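Local structure of fibronectin type III domain-containing protein (Simiduia agarivorans, 6P2K) at residues 11-16 with 355-360; 16-21 with 332-337. The protein is a two-propeller glycoside hydrolase of family 74 that probably cleaves the glucan backbone of xyloglucan. All coordinates share one frame; numbering follows the deposited sequence.

Contact 1: 11-16 with 355-360; sequences PGAGGQ and QTMYYA. With ZN (zinc ion), chain Q.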
loop_
_atom_site.group_PDB
_atom_site.type_symbol
_atom_site.label_atom_id
_atom_site.label_comp_id
_atom_site.label_asym_id
_atom_site.label_seq_id
_atom_site.Cartn_x
_atom_site.Cartn_y
_atom_site.Cartn_z
ATOM N N PRO B 11 0.278 -35.447 -0.306
ATOM C CA PRO B 11 -0.984 -34.956 0.264
ATOM C C PRO B 11 -2.059 -36.020 0.405
ATOM O O PRO B 11 -3.104 -35.735 1.006
ATOM C CB PRO B 11 -1.416 -33.881 -0.739
ATOM C CG PRO B 11 -0.891 -34.383 -2.043
ATOM C CD PRO B 11 0.407 -35.106 -1.735
ATOM N N GLY B 12 -1.848 -37.223 -0.124
ATOM C CA GLY B 12 -2.830 -38.284 0.010
ATOM C C GLY B 12 -3.553 -38.634 -1.275
ATOM O O GLY B 12 -4.108 -37.757 -1.945
ATOM N N ALA B 13 -3.552 -39.925 -1.620
ATOM C CA ALA B 13 -4.227 -40.462 -2.811
ATOM C C ALA B 13 -3.739 -39.677 -4.031
ATOM O O ALA B 13 -2.527 -39.474 -4.180
ATOM C CB ALA B 13 -5.730 -40.456 -2.580
ATOM N N GLY B 14 -4.623 -39.221 -4.914
ATOM C CA GLY B 14 -4.219 -38.472 -6.086
ATOM C C GLY B 14 -4.203 -39.256 -7.379
ATOM O O GLY B 14 -3.868 -38.683 -8.422
ATOM N N GLY B 15 -4.540 -40.547 -7.341
ATOM C CA GLY B 15 -4.663 -41.337 -8.544
ATOM C C GLY B 15 -5.991 -42.069 -8.555
ATOM O O GLY B 15 -6.647 -42.225 -7.525
ATOM N N GLN B 16 -6.378 -42.518 -9.748
ATOM C CA GLN B 16 -7.675 -43.161 -9.934
ATOM C C GLN B 16 -7.832 -44.346 -8.987
ATOM O O GLN B 16 -6.973 -45.229 -8.925
ATOM C CB GLN B 16 -7.831 -43.612 -11.388
ATOM C CG GLN B 16 -9.156 -44.292 -11.701
ATOM C CD GLN B 16 -9.339 -44.567 -13.188
ATOM O OE1 GLN B 16 -8.954 -45.626 -13.695
ATOM N NE2 GLN B 16 -9.931 -43.609 -13.894
ATOM N N GLN B 355 -10.186 -39.728 -7.681
ATOM C CA GLN B 355 -8.847 -40.028 -7.193
ATOM C C GLN B 355 -8.790 -40.145 -5.677
ATOM O O GLN B 355 -7.696 -40.118 -5.102
ATOM C CB GLN B 355 -7.855 -38.958 -7.655
ATOM C CG GLN B 355 -7.957 -38.563 -9.120
ATOM C CD GLN B 355 -6.871 -37.575 -9.524
ATOM O OE1 GLN B 355 -6.138 -37.803 -10.487
ATOM N NE2 GLN B 355 -6.758 -36.476 -8.780
ATOM N N THR B 356 -9.937 -40.275 -5.016
ATOM C CA THR B 356 -10.029 -40.070 -3.578
ATOM C C THR B 356 -10.808 -41.212 -2.933
ATOM O O THR B 356 -11.247 -42.154 -3.598
ATOM C CB THR B 356 -10.690 -38.719 -3.275
ATOM O OG1 THR B 356 -11.979 -38.668 -3.904
ATOM C CG2 THR B 356 -9.834 -37.581 -3.816
ATOM N N MET B 357 -10.971 -41.123 -1.614
ATOM C CA MET B 357 -11.795 -42.051 -0.851
ATOM C C MET B 357 -12.687 -41.245 0.078
ATOM O O MET B 357 -12.200 -40.380 0.814
ATOM C CB MET B 357 -10.941 -43.042 -0.047
ATOM C CG MET B 357 -9.983 -43.876 -0.887
ATOM S SD MET B 357 -8.400 -43.056 -1.160
ATOM C CE MET B 357 -7.649 -43.228 0.458
ATOM N N TYR B 358 -13.987 -41.529 0.043
ATOM C CA TYR B 358 -14.968 -40.778 0.811
ATOM C C TYR B 358 -15.938 -41.738 1.477
ATOM O O TYR B 358 -16.327 -42.748 0.884
ATOM C CB TYR B 358 -15.740 -39.799 -0.084
ATOM C CG TYR B 358 -15.060 -38.460 -0.249
ATOM C CD1 TYR B 358 -14.082 -38.271 -1.215
ATOM C CD2 TYR B 358 -15.398 -37.385 0.561
ATOM C CE1 TYR B 358 -13.455 -37.044 -1.368
ATOM C CE2 TYR B 358 -14.781 -36.158 0.414
ATOM C CZ TYR B 358 -13.812 -35.997 -0.551
ATOM O OH TYR B 358 -13.196 -34.783 -0.696
ATOM N N TYR B 359 -16.329 -41.415 2.709
ATOM C CA TYR B 359 -17.308 -42.200 3.444
ATOM C C TYR B 359 -18.445 -41.301 3.901
ATOM O O TYR B 359 -18.217 -40.186 4.383
ATOM C CB TYR B 359 -16.683 -42.896 4.660
ATOM C CG TYR B 359 -17.691 -43.647 5.498
ATOM C CD1 TYR B 359 -18.112 -44.919 5.138
ATOM C CD2 TYR B 359 -18.228 -43.080 6.646
ATOM C CE1 TYR B 359 -19.035 -45.609 5.900
ATOM C CE2 TYR B 359 -19.153 -43.760 7.412
ATOM C CZ TYR B 359 -19.551 -45.022 7.035
ATOM O OH TYR B 359 -20.470 -45.702 7.798
ATOM N N ALA B 360 -19.670 -41.794 3.756
ATOM C CA ALA B 360 -20.863 -41.077 4.175
ATOM C C ALA B 360 -21.534 -41.840 5.304
ATOM O O ALA B 360 -21.785 -43.042 5.179
ATOM C CB ALA B 360 -21.840 -40.902 3.010
HETATM ZN ZN ZN Q . -8.351 -47.124 -14.973
HETATM O O HOH W 1 -6.452 -46.289 -14.633
HETATM O O HOH W 2 -8.980 -45.945 -16.596
HETATM O O HOH W 3 -9.478 -48.768 -14.289
#
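The touching parts, Ala-13 to Gln-16 and Gln-355 to Met-357, run 119° apart, and their backbones are joined by a hydrogen bond from Gly-14 N to Gln-355 O, 3.2 Å long and fairly straight (161° at the hydrogen). Beside it, Gln-355 CA makes a C-H...O contact of 3.1 Å with Gly-15 O. The side chain of Gln-355 carries most of the remaining contact. With CG beside its own backbone N (chi1 -46°) and the chain extended beyond, it passes alongside the Gly-14 peptide, and its CD comes within 3.4 Å of Gly-14 O. The amide oxygen gains no bond there, since OE1 and Gly-14 O, 3.2 Å apart, are both acceptors. The polar grip comes from outside: Gln-355 NE2 donates to Asp-326 and to Asn-420 OD1, while Asn-420 ND2 serves Gly-14 O. Gly-14 has its backbone turned so that any side-chain carbon would collide with Ala-13 O, a conformation only glycine takes readily. Ala-13 CB packs 4.0 Å from Met-357 SD, which the bent methionine chain brings close. Gln-16 has its CB directed away from 355-360, and at the far end of its extended chain OE1 binds zinc at 2.1 Å, with Asp-124 and three waters. The contact lays the connection between the two propellers, 11-16, against the seventh blade of the N-terminal one, consistent with the paired seven-bladed propellers of family 74.

Contact 2: 16-21 with 332-337; sequences QVQDVV and NARFAH. With ZN (zinc ion), chain Q.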
loop_
_atom_site.group_PDB
_atom_site.type_symbol
_atom_site.label_atom_id
_atom_site.label_comp_id
_atom_site.label_asym_id
_atom_site.label_seq_id
_atom_site.Cartn_x
_atom_site.Cartn_y
_atom_site.Cartn_z
ATOM N N GLN B 16 -6.378 -42.518 -9.748
ATOM C CA GLN B 16 -7.675 -43.161 -9.934
ATOM C C GLN B 16 -7.832 -44.346 -8.987
ATOM O O GLN B 16 -6.973 -45.229 -8.925
ATOM C CB GLN B 16 -7.831 -43.612 -11.388
ATOM C CG GLN B 16 -9.156 -44.292 -11.701
ATOM C CD GLN B 16 -9.339 -44.567 -13.188
ATOM O OE1 GLN B 16 -8.954 -45.626 -13.695
ATOM N NE2 GLN B 16 -9.931 -43.609 -13.894
ATOM N N VAL B 17 -8.930 -44.349 -8.237
ATOM C CA VAL B 17 -9.197 -45.366 -7.228
ATOM C C VAL B 17 -10.149 -46.395 -7.820
ATOM O O VAL B 17 -11.170 -46.035 -8.421
ATOM C CB VAL B 17 -9.782 -44.742 -5.949
ATOM C CG1 VAL B 17 -10.062 -45.818 -4.913
ATOM C CG2 VAL B 17 -8.833 -43.696 -5.389
ATOM N N GLN B 18 -9.817 -47.676 -7.654
ATOM C CA GLN B 18 -10.621 -48.739 -8.244
ATOM C C GLN B 18 -11.787 -49.146 -7.355
ATOM O O GLN B 18 -12.902 -49.334 -7.854
ATOM C CB GLN B 18 -9.745 -49.956 -8.548
ATOM C CG GLN B 18 -8.517 -49.628 -9.373
ATOM C CD GLN B 18 -8.870 -49.067 -10.739
ATOM O OE1 GLN B 18 -9.464 -49.754 -11.570
ATOM N NE2 GLN B 18 -8.510 -47.809 -10.974
ATOM N N ASP B 19 -11.562 -49.273 -6.049
ATOM C CA ASP B 19 -12.611 -49.734 -5.150
ATOM C C ASP B 19 -12.170 -49.541 -3.709
ATOM O O ASP B 19 -10.976 -49.442 -3.410
ATOM C CB ASP B 19 -12.952 -51.206 -5.401
ATOM C CG ASP B 19 -14.370 -51.547 -5.007
ATOM O OD1 ASP B 19 -15.122 -50.623 -4.631
ATOM O OD2 ASP B 19 -14.734 -52.738 -5.074
ATOM N N VAL B 20 -13.160 -49.479 -2.820
ATOM C CA VAL B 20 -12.960 -49.568 -1.379
ATOM C C VAL B 20 -13.958 -50.593 -0.864
ATOM O O VAL B 20 -15.168 -50.437 -1.067
ATOM C CB VAL B 20 -13.152 -48.214 -0.673
ATOM C CG1 VAL B 20 -13.139 -48.399 0.835
ATOM C CG2 VAL B 20 -12.073 -47.230 -1.105
ATOM N N VAL B 21 -13.458 -51.644 -0.219
ATOM C CA VAL B 21 -14.266 -52.797 0.156
ATOM C C VAL B 21 -14.259 -52.942 1.670
ATOM O O VAL B 21 -13.189 -52.997 2.288
ATOM C CB VAL B 21 -13.754 -54.085 -0.514
ATOM C CG1 VAL B 21 -14.705 -55.240 -0.229
ATOM C CG2 VAL B 21 -13.589 -53.875 -2.011
ATOM N N ASN B 332 -17.072 -37.774 -9.433
ATOM C CA ASN B 332 -17.250 -38.900 -10.349
ATOM C C ASN B 332 -17.194 -40.161 -9.493
ATOM O O ASN B 332 -16.112 -40.654 -9.162
ATOM C CB ASN B 332 -16.192 -38.913 -11.448
ATOM C CG ASN B 332 -16.042 -40.287 -12.095
ATOM O OD1 ASN B 332 -14.942 -40.835 -12.168
ATOM N ND2 ASN B 332 -17.155 -40.852 -12.548
ATOM N N ALA B 333 -18.366 -40.669 -9.117
ATOM C CA ALA B 333 -18.461 -41.828 -8.231
ATOM C C ALA B 333 -18.290 -43.097 -9.062
ATOM O O ALA B 333 -19.250 -43.788 -9.413
ATOM C CB ALA B 333 -19.787 -41.818 -7.478
ATOM N N ARG B 334 -17.028 -43.410 -9.375
ATOM C CA ARG B 334 -16.716 -44.581 -10.186
ATOM C C ARG B 334 -16.783 -45.880 -9.395
ATOM O O ARG B 334 -16.584 -46.952 -9.975
ATOM C CB ARG B 334 -15.339 -44.434 -10.845
ATOM C CG ARG B 334 -14.234 -43.927 -9.936
ATOM C CD ARG B 334 -12.875 -44.042 -10.614
ATOM N NE ARG B 334 -12.507 -45.430 -10.893
ATOM C CZ ARG B 334 -12.486 -45.975 -12.108
ATOM N NH1 ARG B 334 -12.819 -45.257 -13.172
ATOM N NH2 ARG B 334 -12.132 -47.243 -12.258
ATOM N N PHE B 335 -17.045 -45.807 -8.094
ATOM C CA PHE B 335 -17.511 -46.950 -7.323
ATOM C C PHE B 335 -18.329 -46.412 -6.163
ATOM O O PHE B 335 -18.141 -45.274 -5.727
ATOM C CB PHE B 335 -16.362 -47.828 -6.809
ATOM C CG PHE B 335 -15.499 -47.156 -5.778
ATOM C CD1 PHE B 335 -15.863 -47.149 -4.439
ATOM C CD2 PHE B 335 -14.318 -46.542 -6.145
ATOM C CE1 PHE B 335 -15.077 -46.526 -3.495
ATOM C CE2 PHE B 335 -13.524 -45.927 -5.200
ATOM C CZ PHE B 335 -13.907 -45.915 -3.876
ATOM N N ALA B 336 -19.227 -47.249 -5.652
ATOM C CA ALA B 336 -20.057 -46.859 -4.521
ATOM C C ALA B 336 -20.657 -48.110 -3.904
ATOM O O ALA B 336 -21.310 -48.891 -4.602
ATOM C CB ALA B 336 -21.159 -45.889 -4.956
ATOM N N HIS B 337 -20.448 -48.291 -2.603
ATOM C CA HIS B 337 -20.917 -49.475 -1.902
ATOM C C HIS B 337 -21.580 -49.093 -0.590
ATOM O O HIS B 337 -21.106 -48.203 0.123
ATOM C CB HIS B 337 -19.768 -50.446 -1.621
ATOM C CG HIS B 337 -19.094 -50.951 -2.856
ATOM N ND1 HIS B 337 -19.693 -51.846 -3.716
ATOM C CD2 HIS B 337 -17.871 -50.691 -3.374
ATOM C CE1 HIS B 337 -18.868 -52.114 -4.713
ATOM N NE2 HIS B 337 -17.756 -51.423 -4.530
HETATM ZN ZN ZN Q . -8.351 -47.124 -14.973
HETATM O O HOH W 4 -14.064 -48.510 -9.991
HETATM O O HOH W 1 -6.452 -46.289 -14.633
HETATM O O HOH W 2 -8.980 -45.945 -16.596
HETATM O O HOH W 3 -9.478 -48.768 -14.289
#
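Asp-19 OD1 accepts two hydrogen bonds, both weak in angle: one from His-337 NE2 at 2.8 Å and one from the backbone, Val-20 N, at 2.9 Å. The carboxylate oxygen lies in the imidazole plane at the ring edge, and Glu-269 takes up the other ring nitrogen, ND1, so the imidazole is held chiefly by Glu-269, with Asp-19 a weaker partner. Next to this pair, with CG between its own backbone N and carbonyl carbon (chi1 67°), Phe-335 carries its ring across to 16-21 and lays one face against the backbone at Asp-19 and Val-20. Asp-19 CA stands 3.8 Å from the centroid of the Phe-335 ring and 14° off its normal, a CH-pi contact, while Val-20 N lies over the same face toward the rim. Val-17 CG1 approaches Phe-335 CE2 to 3.5 Å and Val-20 CG2 packs against CZ. The two segments run nearly parallel where the innermost strands of the first and last blades of a seven-bladed propeller meet, 17-22 and 336-338, and the ring closes; a classic beta bulge at Gln-18 and Asp-19, opposite Ala-33, lies at this seam. A water donates to both Gln-18 O and Arg-334 O, bridging the backbones. Arg-334 NE donates to Val-17 O at 2.9 Å, and its NH2 forms a salt bridge with Asp-123. Against one face of the guanidinium lies the Gln-16 amide, its plane 10° from parallel and its CD 3.5 Å above the centre of the Arg-334 group. An alanine in place of Arg-334 would probably leave Asp-123 without this cation, Val-17 O without this donor, and the zinc-binding Gln-16 amide freer to turn.

In the fold
From the N terminus, strand 7-8 first completes the sheet of strands 745-751, 754-761 and 765-770, in the C-terminal propeller. The chain then crosses through 11-16 to strand 17-22, which opens the N-terminal propeller. Contact 2 closes the loop of six blades between 16-21 and 332-337, bringing the first blade against the seventh. Contact 1 closes a slightly longer loop at 355-360, within that seventh blade, so contact 2 nests inside it. The two share Gln-16 and its zinc site, and Val-17 CG2 and Val-20 CG2 pack against 355-357. Together they join the propeller ring's seam to the crossing between domains.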